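Probable protein phosphatase 2C 50 (Oryza sativa subsp. japonica, PDB 5ZCG) probably removes phosphate from phosphoserine and phosphothreonine residues of proteins, acting as a magnesium-dependent phosphatase of the PP2C family. Local coordinates at residues A[2-7]-A[20-25]; A[179-184]-A[212-217]; A[270-275]-A[290-295]. The protein carries 5 engineered substitutions. All blocks are in the same frame, centred on the assembly; numbering follows the deposited sequence.

Contact 1 of 3, residues A[2-7]-A[20-25]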
loop_
_atom_site.group_PDB
_atom_site.type_symbol
_atom_site.label_atom_id
_atom_site.label_comp_id
_atom_site.label_asym_id
_atom_site.label_seq_id
_atom_site.Cartn_x
_atom_site.Cartn_y
_atom_site.Cartn_z
ATOM N N PRO A 2 9.972 15.694 22.036
ATOM C CA PRO A 2 10.700 14.875 21.058
ATOM C C PRO A 2 11.564 15.721 20.130
ATOM O O PRO A 2 11.222 16.850 19.768
ATOM C CB PRO A 2 9.585 14.159 20.286
ATOM C CG PRO A 2 8.406 15.024 20.441
ATOM C CD PRO A 2 8.513 15.597 21.821
ATOM N N VAL A 3 12.704 15.155 19.755
ATOM C CA VAL A 3 13.716 15.830 18.947
ATOM C C VAL A 3 13.730 15.119 17.598
ATOM O O VAL A 3 14.273 14.018 17.472
ATOM C CB VAL A 3 15.089 15.797 19.626
ATOM C CG1 VAL A 3 16.111 16.590 18.840
ATOM C CG2 VAL A 3 14.979 16.322 21.068
ATOM N N TRP A 4 13.116 15.721 16.581
ATOM C CA TRP A 4 12.928 14.996 15.333
ATOM C C TRP A 4 13.003 15.933 14.139
ATOM O O TRP A 4 12.787 17.142 14.249
ATOM C CB TRP A 4 11.584 14.267 15.313
ATOM C CG TRP A 4 10.427 15.202 15.464
ATOM C CD1 TRP A 4 9.943 15.727 16.629
ATOM C CD2 TRP A 4 9.612 15.736 14.414
ATOM N NE1 TRP A 4 8.872 16.551 16.369
ATOM C CE2 TRP A 4 8.650 16.573 15.016
ATOM C CE3 TRP A 4 9.599 15.582 13.025
ATOM C CZ2 TRP A 4 7.687 17.254 14.276
ATOM C CZ3 TRP A 4 8.647 16.263 12.290
ATOM C CH2 TRP A 4 7.706 17.091 12.916
ATOM N N GLY A 5 13.282 15.336 12.989
ATOM C CA GLY A 5 13.237 16.044 11.725
ATOM C C GLY A 5 12.606 15.166 10.667
ATOM O O GLY A 5 12.680 13.936 10.726
ATOM N N CYS A 6 11.983 15.815 9.685
ATOM C CA CYS A 6 11.262 15.111 8.632
ATOM C C CYS A 6 11.521 15.786 7.294
ATOM O O CYS A 6 11.270 16.986 7.144
ATOM C CB CYS A 6 9.760 15.069 8.924
ATOM S SG CYS A 6 8.820 14.121 7.709
ATOM N N ALA A 7 12.031 15.021 6.334
ATOM C CA ALA A 7 12.244 15.487 4.970
ATOM C C ALA A 7 11.502 14.571 4.007
ATOM O O ALA A 7 11.641 13.348 4.081
ATOM C CB ALA A 7 13.733 15.522 4.626
ATOM N N SER A 20 3.488 11.392 6.122
ATOM C CA SER A 20 4.214 11.186 7.363
ATOM C C SER A 20 3.468 11.856 8.506
ATOM O O SER A 20 2.647 12.755 8.303
ATOM C CB SER A 20 5.648 11.716 7.260
ATOM O OG SER A 20 5.656 13.129 7.214
ATOM N N ALA A 21 3.762 11.398 9.717
ATOM C CA ALA A 21 3.141 11.927 10.923
ATOM C C ALA A 21 4.180 12.016 12.027
ATOM O O ALA A 21 5.029 11.129 12.160
ATOM C CB ALA A 21 1.966 11.055 11.388
ATOM N N ALA A 22 4.105 13.092 12.808
ATOM C CA ALA A 22 4.927 13.268 13.998
ATOM C C ALA A 22 4.070 13.989 15.027
ATOM O O ALA A 22 3.810 15.189 14.894
ATOM C CB ALA A 22 6.200 14.053 13.689
ATOM N N VAL A 23 3.611 13.257 16.034
ATOM C CA VAL A 23 2.668 13.753 17.022
ATOM C C VAL A 23 3.297 13.615 18.405
ATOM O O VAL A 23 3.361 12.523 18.965
ATOM C CB VAL A 23 1.327 12.995 16.954
ATOM C CG1 VAL A 23 0.252 13.771 17.685
ATOM C CG2 VAL A 23 0.928 12.750 15.502
ATOM N N PRO A 24 3.816 14.709 18.962
ATOM C CA PRO A 24 4.269 14.674 20.356
ATOM C C PRO A 24 3.103 14.484 21.312
ATOM O O PRO A 24 1.989 14.955 21.069
ATOM C CB PRO A 24 4.921 16.050 20.552
ATOM C CG PRO A 24 5.256 16.521 19.157
ATOM C CD PRO A 24 4.179 15.963 18.281
ATOM N N ARG A 25 3.388 13.793 22.419
ATOM C CA ARG A 25 2.432 13.577 23.508
ATOM C C ARG A 25 1.063 13.138 22.991
ATOM O O ARG A 25 0.020 13.613 23.447
ATOM C CB ARG A 25 2.310 14.835 24.371
ATOM C CG ARG A 25 3.617 15.265 25.020
ATOM C CD ARG A 25 3.547 16.699 25.538
ATOM N NE ARG A 25 3.327 17.664 24.462
ATOM C CZ ARG A 25 4.297 18.250 23.764
ATOM N NH1 ARG A 25 5.572 17.976 24.020
ATOM N NH2 ARG A 25 3.993 19.116 22.806
#
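The indole of Trp4 takes the methyl of Ala22 over one face, while the backbone C of Pro2 and the CB of Cys6 lie at its edge, in the ring plane. This is a contact between the two layers of the PP2C beta sandwich. Strand 3-9 borders the five-stranded sheet, strand 18-28 belongs to the other, and the two run nearly antiparallel with no hydrogen bond across the gap. Ala22 CB sits 3.4 Å from the centroid of the six-membered ring and 9° off its normal, a CH-pi contact centred on the benzene half. CG of Trp4 stands between its own backbone N and carbonyl carbon (chi1 60°), which carries the indole across to the facing strand. Phe57 of strand 53-63 meets the same indole edge-to-face.

At one end two prolines cross at about a right angle, Pro2 CG touching Pro24 CB at 3.6 Å. The guanidinium of Arg25 has Pro24 CB over one face, near the rim, and Pro2 CD approaches it obliquely. At the other end SG of Cys6, anti to its backbone N (chi1 -176°), reaches Ser20 OG at 3.4 Å.

Contact 2 of 3, residues A[179-184]-A[212-217]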
loop_
_atom_site.group_PDB
_atom_site.type_symbol
_atom_site.label_atom_id
_atom_site.label_comp_id
_atom_site.label_asym_id
_atom_site.label_seq_id
_atom_site.Cartn_x
_atom_site.Cartn_y
_atom_site.Cartn_z
ATOM N N ILE A 179 10.841 -5.963 9.703
ATOM C CA ILE A 179 11.213 -6.807 8.576
ATOM C C ILE A 179 10.209 -6.556 7.462
ATOM O O ILE A 179 8.997 -6.713 7.662
ATOM C CB ILE A 179 11.257 -8.291 8.967
ATOM C CG1 ILE A 179 12.168 -8.494 10.179
ATOM C CG2 ILE A 179 11.755 -9.130 7.804
ATOM C CD1 ILE A 179 11.444 -8.999 11.405
ATOM N N ASP A 180 10.718 -6.181 6.288
ATOM C CA ASP A 180 9.867 -5.850 5.152
ATOM C C ASP A 180 8.915 -6.993 4.836
ATOM O O ASP A 180 9.305 -8.162 4.819
ATOM C CB ASP A 180 10.723 -5.543 3.920
ATOM C CG ASP A 180 11.618 -4.332 4.112
ATOM O OD1 ASP A 180 11.655 -3.783 5.236
ATOM O OD2 ASP A 180 12.288 -3.933 3.134
ATOM N N HIS A 181 7.652 -6.645 4.589
ATOM C CA HIS A 181 6.658 -7.633 4.178
ATOM C C HIS A 181 6.727 -7.774 2.661
ATOM O O HIS A 181 5.939 -7.199 1.906
ATOM C CB HIS A 181 5.269 -7.237 4.660
ATOM C CG HIS A 181 5.116 -7.306 6.145
ATOM N ND1 HIS A 181 4.654 -6.249 6.896
ATOM C CD2 HIS A 181 5.390 -8.301 7.022
ATOM C CE1 HIS A 181 4.635 -6.593 8.172
ATOM N NE2 HIS A 181 5.080 -7.833 8.276
ATOM N N LYS A 182 7.707 -8.552 2.215
ATOM C CA LYS A 182 7.883 -8.889 0.807
ATOM C C LYS A 182 7.199 -10.219 0.503
ATOM O O LYS A 182 7.255 -11.143 1.319
ATOM C CB LYS A 182 9.364 -8.982 0.451
ATOM C CG LYS A 182 10.052 -7.635 0.301
ATOM C CD LYS A 182 9.149 -6.635 -0.407
ATOM C CE LYS A 182 9.956 -5.634 -1.213
ATOM N NZ LYS A 182 9.082 -4.732 -2.020
ATOM N N PRO A 183 6.545 -10.333 -0.654
ATOM C CA PRO A 183 5.782 -11.560 -0.944
ATOM C C PRO A 183 6.631 -12.822 -0.992
ATOM O O PRO A 183 6.111 -13.913 -0.722
ATOM C CB PRO A 183 5.145 -11.258 -2.308
ATOM C CG PRO A 183 5.135 -9.762 -2.403
ATOM C CD PRO A 183 6.369 -9.307 -1.693
ATOM N N ASP A 184 7.916 -12.716 -1.328
ATOM C CA ASP A 184 8.773 -13.895 -1.376
ATOM C C ASP A 184 9.353 -14.274 -0.017
ATOM O O ASP A 184 10.058 -15.285 0.071
ATOM C CB ASP A 184 9.911 -13.690 -2.378
ATOM C CG ASP A 184 10.806 -12.528 -2.016
ATOM O OD1 ASP A 184 10.278 -11.442 -1.698
ATOM O OD2 ASP A 184 12.044 -12.699 -2.056
ATOM N N ALA A 212 3.895 -5.569 -4.900
ATOM C CA ALA A 212 5.212 -5.972 -4.425
ATOM C C ALA A 212 5.318 -5.976 -2.908
ATOM O O ALA A 212 6.427 -5.873 -2.374
ATOM C CB ALA A 212 6.292 -5.067 -5.031
ATOM N N MET A 213 4.193 -6.087 -2.210
ATOM C CA MET A 213 4.164 -6.200 -0.764
ATOM C C MET A 213 3.040 -7.146 -0.368
ATOM O O MET A 213 2.006 -7.224 -1.039
ATOM C CB MET A 213 3.950 -4.846 -0.084
ATOM C CG MET A 213 2.601 -4.210 -0.381
ATOM S SD MET A 213 2.449 -2.610 0.429
ATOM C CE MET A 213 4.160 -2.204 0.544
ATOM N N SER A 214 3.258 -7.883 0.719
ATOM C CA SER A 214 2.294 -8.868 1.190
ATOM C C SER A 214 1.354 -8.319 2.257
ATOM O O SER A 214 0.367 -8.983 2.591
ATOM C CB SER A 214 3.025 -10.103 1.732
ATOM O OG SER A 214 4.090 -9.737 2.586
ATOM N N ARG A 215 1.641 -7.140 2.807
ATOM C CA ARG A 215 0.787 -6.513 3.802
ATOM C C ARG A 215 0.701 -5.025 3.511
ATOM O O ARG A 215 1.676 -4.418 3.056
ATOM C CB ARG A 215 1.307 -6.730 5.231
ATOM C CG ARG A 215 1.626 -8.176 5.554
ATOM C CD ARG A 215 1.566 -8.458 7.037
ATOM N NE ARG A 215 2.152 -9.760 7.333
ATOM C CZ ARG A 215 2.361 -10.226 8.558
ATOM N NH1 ARG A 215 2.029 -9.492 9.614
ATOM N NH2 ARG A 215 2.904 -11.426 8.725
ATOM N N SER A 216 -0.466 -4.450 3.775
ATOM C CA SER A 216 -0.696 -3.019 3.612
ATOM C C SER A 216 -2.017 -2.668 4.279
ATOM O O SER A 216 -2.769 -3.544 4.716
ATOM C CB SER A 216 -0.713 -2.610 2.135
ATOM O OG SER A 216 -2.038 -2.576 1.640
ATOM N N ILE A 217 -2.282 -1.369 4.362
ATOM C CA ILE A 217 -3.586 -0.839 4.740
ATOM C C ILE A 217 -4.315 -0.457 3.460
ATOM O O ILE A 217 -3.754 0.240 2.608
ATOM C CB ILE A 217 -3.451 0.370 5.683
ATOM C CG1 ILE A 217 -2.786 -0.051 6.997
ATOM C CG2 ILE A 217 -4.816 1.010 5.935
ATOM C CD1 ILE A 217 -2.832 1.011 8.068
#
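The irregular loop 212-217 passes near the magnesium site of the phosphatase, the side chain of Met213 lying about 8 Å from a bound ion, and His181, the central residue of an inverse gamma turn, packs against the next two residues of that loop, Ser214 and Arg215. Arg215 lies over the imidazole of His181, its chain extended from CG to NE. Arg215 CD stands 3.6 Å from the ring centroid of His181, almost exactly on the normal, and beyond it the guanidinium continues flat on the ring, the planes 7° apart and NE 3.6 Å from His181 CD2. The opposite face of the imidazole has Ile179 O above its centre, at 4.0 Å from the ring plane.

Both nitrogens of the ring are engaged: ND1 with Gly162 N and NE2 with Glu231, consistent with a proton on NE2. Glu188 of helix 186-194 takes Arg215 NE in a salt bridge and also bonds Ser214 OG. In the PP2C sandwich these loops come from different layers, 179-184 following edge strand 173-176 of the five-stranded sheet and 212-217 leading into strand 217-218 of the other. A leucine in place of His181 would probably deprive the guanidinium of its flat stacking surface and leave Glu231 and Gly162 N without their imidazole partner.

The backbone joins in where Ser214 N gives His181 O a nearly straight bond of 3.0 Å (166°), and Met213 CA touches the same oxygen at 3.4 Å. Next along, the bent chain of Lys182 brings NZ to Ala212 O at 2.9 Å, while its charge also pairs with Asp163. Pro183 CD lies 3.5 Å from that same Ala212 oxygen.

Contact 3 of 3, residues A[270-275]-A[290-295]; sequences LWHKNN and DPAAQA
Trp271 carries most of this meeting, its indole laid against the first turn of the helix that begins at Pro291. CG is anti to the backbone N (chi1 -168°), which turns the ring flat toward the neighbouring helix. Over that face, the benzene half is touched by the proline ring, with Trp271 CZ2 3.4 Å from Pro291 CB, and the pyrrole half lies under Ala292 CA, a CH-pi contact of 4.0 Å to the five-membered centroid. Nearer the backbone, the CB atoms of Trp271 and Ala292 approach to 3.7 Å. One turn on, Ala295 CB reaches Trp271 CD1 obliquely at 4.0 Å. The small side chain of Ala292 lets its CA, as well as its CB, come close to the indole.

His272 comes next and sets its ring against the same Ala292 methyl, which stands over one imidazole face near the rim. Its NE2 then reaches Asp290 through a water, 3.0 Å from NE2, that donates to Asp290 OD2. The carboxylate oxygen is thus shared, for OD2 also accepts a straight bond from Ala293 N (3.0 Å, 172°). The water spans a histidine and an acid that do not touch directly, and were the imidazole protonated, the nearby carboxylate would be likely to favour its charge.

Asp290 is the N-cap of helix 291-306. The short segments 270-274 and 291-295 run 131° apart, forming part of the helical layer that flanks a sheet of the PP2C sandwich.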
loop_
_atom_site.group_PDB
_atom_site.type_symbol
_atom_site.label_atom_id
_atom_site.label_comp_id
_atom_site.label_asym_id
_atom_site.label_seq_id
_atom_site.Cartn_x
_atom_site.Cartn_y
_atom_site.Cartn_z
ATOM N N LEU A 270 27.456 16.585 13.519
ATOM C CA LEU A 270 28.087 17.667 12.774
ATOM C C LEU A 270 27.283 18.952 12.890
ATOM O O LEU A 270 27.865 20.038 12.994
ATOM C CB LEU A 270 28.260 17.279 11.305
ATOM C CG LEU A 270 29.443 16.392 10.918
ATOM C CD1 LEU A 270 29.292 15.957 9.468
ATOM C CD2 LEU A 270 30.783 17.108 11.135
ATOM N N TRP A 271 25.950 18.860 12.847
ATOM C CA TRP A 271 25.159 20.071 13.033
ATOM C C TRP A 271 25.439 20.687 14.392
ATOM O O TRP A 271 25.617 21.909 14.503
ATOM C CB TRP A 271 23.661 19.802 12.884
ATOM C CG TRP A 271 22.896 21.098 12.776
ATOM C CD1 TRP A 271 22.462 21.698 11.629
ATOM C CD2 TRP A 271 22.520 21.977 13.853
ATOM N NE1 TRP A 271 21.829 22.882 11.922
ATOM C CE2 TRP A 271 21.852 23.077 13.278
ATOM C CE3 TRP A 271 22.674 21.932 15.244
ATOM C CZ2 TRP A 271 21.340 24.125 14.045
ATOM C CZ3 TRP A 271 22.170 22.976 16.003
ATOM C CH2 TRP A 271 21.508 24.056 15.402
ATOM N N HIS A 272 25.503 19.861 15.440
ATOM C CA HIS A 272 25.757 20.436 16.759
ATOM C C HIS A 272 27.143 21.076 16.826
ATOM O O HIS A 272 27.308 22.162 17.397
ATOM C CB HIS A 272 25.603 19.372 17.842
ATOM C CG HIS A 272 24.179 19.035 18.156
ATOM N ND1 HIS A 272 23.253 19.987 18.523
ATOM C CD2 HIS A 272 23.520 17.852 18.151
ATOM C CE1 HIS A 272 22.085 19.407 18.731
ATOM N NE2 HIS A 272 22.220 18.111 18.513
ATOM N N LYS A 273 28.149 20.430 16.230
ATOM C CA LYS A 273 29.494 21.005 16.239
ATOM C C LYS A 273 29.561 22.313 15.456
ATOM O O LYS A 273 30.200 23.278 15.893
ATOM C CB LYS A 273 30.501 20.002 15.678
ATOM C CG LYS A 273 31.845 20.624 15.310
ATOM C CD LYS A 273 32.393 20.079 13.996
ATOM C CE LYS A 273 31.989 20.942 12.803
ATOM N NZ LYS A 273 32.555 22.310 12.892
ATOM N N ASN A 274 28.889 22.371 14.309
ATOM C CA ASN A 274 28.973 23.520 13.415
ATOM C C ASN A 274 28.058 24.670 13.815
ATOM O O ASN A 274 28.322 25.814 13.424
ATOM C CB ASN A 274 28.649 23.079 11.984
ATOM C CG ASN A 274 29.189 24.033 10.941
ATOM O OD1 ASN A 274 30.399 24.239 10.839
ATOM N ND2 ASN A 274 28.295 24.612 10.152
ATOM N N ASN A 275 27.000 24.400 14.575
ATOM C CA ASN A 275 26.068 25.439 15.005
ATOM C C ASN A 275 25.917 25.442 16.523
ATOM O O ASN A 275 25.340 26.366 17.097
ATOM C CB ASN A 275 24.697 25.246 14.345
ATOM C CG ASN A 275 24.779 25.188 12.832
ATOM O OD1 ASN A 275 24.923 24.114 12.246
ATOM N ND2 ASN A 275 24.688 26.350 12.189
ATOM N N ASP A 290 13.479 19.727 14.805
ATOM C CA ASP A 290 14.785 20.048 15.375
ATOM C C ASP A 290 15.803 20.237 14.256
ATOM O O ASP A 290 15.887 19.392 13.360
ATOM C CB ASP A 290 15.256 18.946 16.309
ATOM C CG ASP A 290 16.705 19.118 16.732
ATOM O OD1 ASP A 290 16.956 19.910 17.664
ATOM O OD2 ASP A 290 17.591 18.454 16.147
ATOM N N PRO A 291 16.600 21.310 14.294
ATOM C CA PRO A 291 17.506 21.597 13.160
ATOM C C PRO A 291 18.519 20.501 12.856
ATOM O O PRO A 291 18.757 20.210 11.678
ATOM C CB PRO A 291 18.196 22.899 13.592
ATOM C CG PRO A 291 17.245 23.539 14.558
ATOM C CD PRO A 291 16.566 22.406 15.280
ATOM N N ALA A 292 19.146 19.899 13.871
ATOM C CA ALA A 292 20.141 18.857 13.606
ATOM C C ALA A 292 19.494 17.618 12.993
ATOM O O ALA A 292 19.977 17.075 11.989
ATOM C CB ALA A 292 20.874 18.496 14.898
ATOM N N ALA A 293 18.381 17.171 13.577
ATOM C CA ALA A 293 17.669 16.024 13.027
ATOM C C ALA A 293 17.057 16.350 11.671
ATOM O O ALA A 293 16.981 15.475 10.796
ATOM C CB ALA A 293 16.590 15.560 14.008
ATOM N N GLN A 294 16.604 17.595 11.485
ATOM C CA GLN A 294 16.096 18.009 10.182
ATOM C C GLN A 294 17.192 17.970 9.128
ATOM O O GLN A 294 16.954 17.556 7.990
ATOM C CB GLN A 294 15.495 19.413 10.266
ATOM C CG GLN A 294 14.838 19.877 8.971
ATOM C CD GLN A 294 13.743 18.932 8.519
ATOM O OE1 GLN A 294 12.838 18.599 9.288
ATOM N NE2 GLN A 294 13.824 18.485 7.269
ATOM N N ALA A 295 18.402 18.399 9.489
ATOM C CA ALA A 295 19.515 18.334 8.547
ATOM C C ALA A 295 19.875 16.890 8.229
ATOM O O ALA A 295 20.211 16.565 7.085
ATOM C CB ALA A 295 20.726 19.091 9.101
HETATM O O HOH W 1 19.476 17.142 17.784
#

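How the contacts relate
From the N terminus, contact 1 closes the short excursion from edge strand 3-9 to strand 18-28, facing one sheet with the other. The chain then completes much of the sandwich before contact 2 brings residues 212-217 back to 179-184, after a detour that includes helix 186-194, on the opposite side of the molecule's centre. Contact 3 comes last, joining two C-terminal helices across a partly unmodelled connection. The three follow in series, with no nesting or crossing. Contacts 1 and 3 nevertheless touch: Trp4 O meets Asp290 N at 2.7 Å and Cys6 N meets Gln294 OE1, so strand 3-9 faces the other sheet and also holds the start of helix 291-306. Contact 2 stands apart, its centre about 25 Å from that of contact 1.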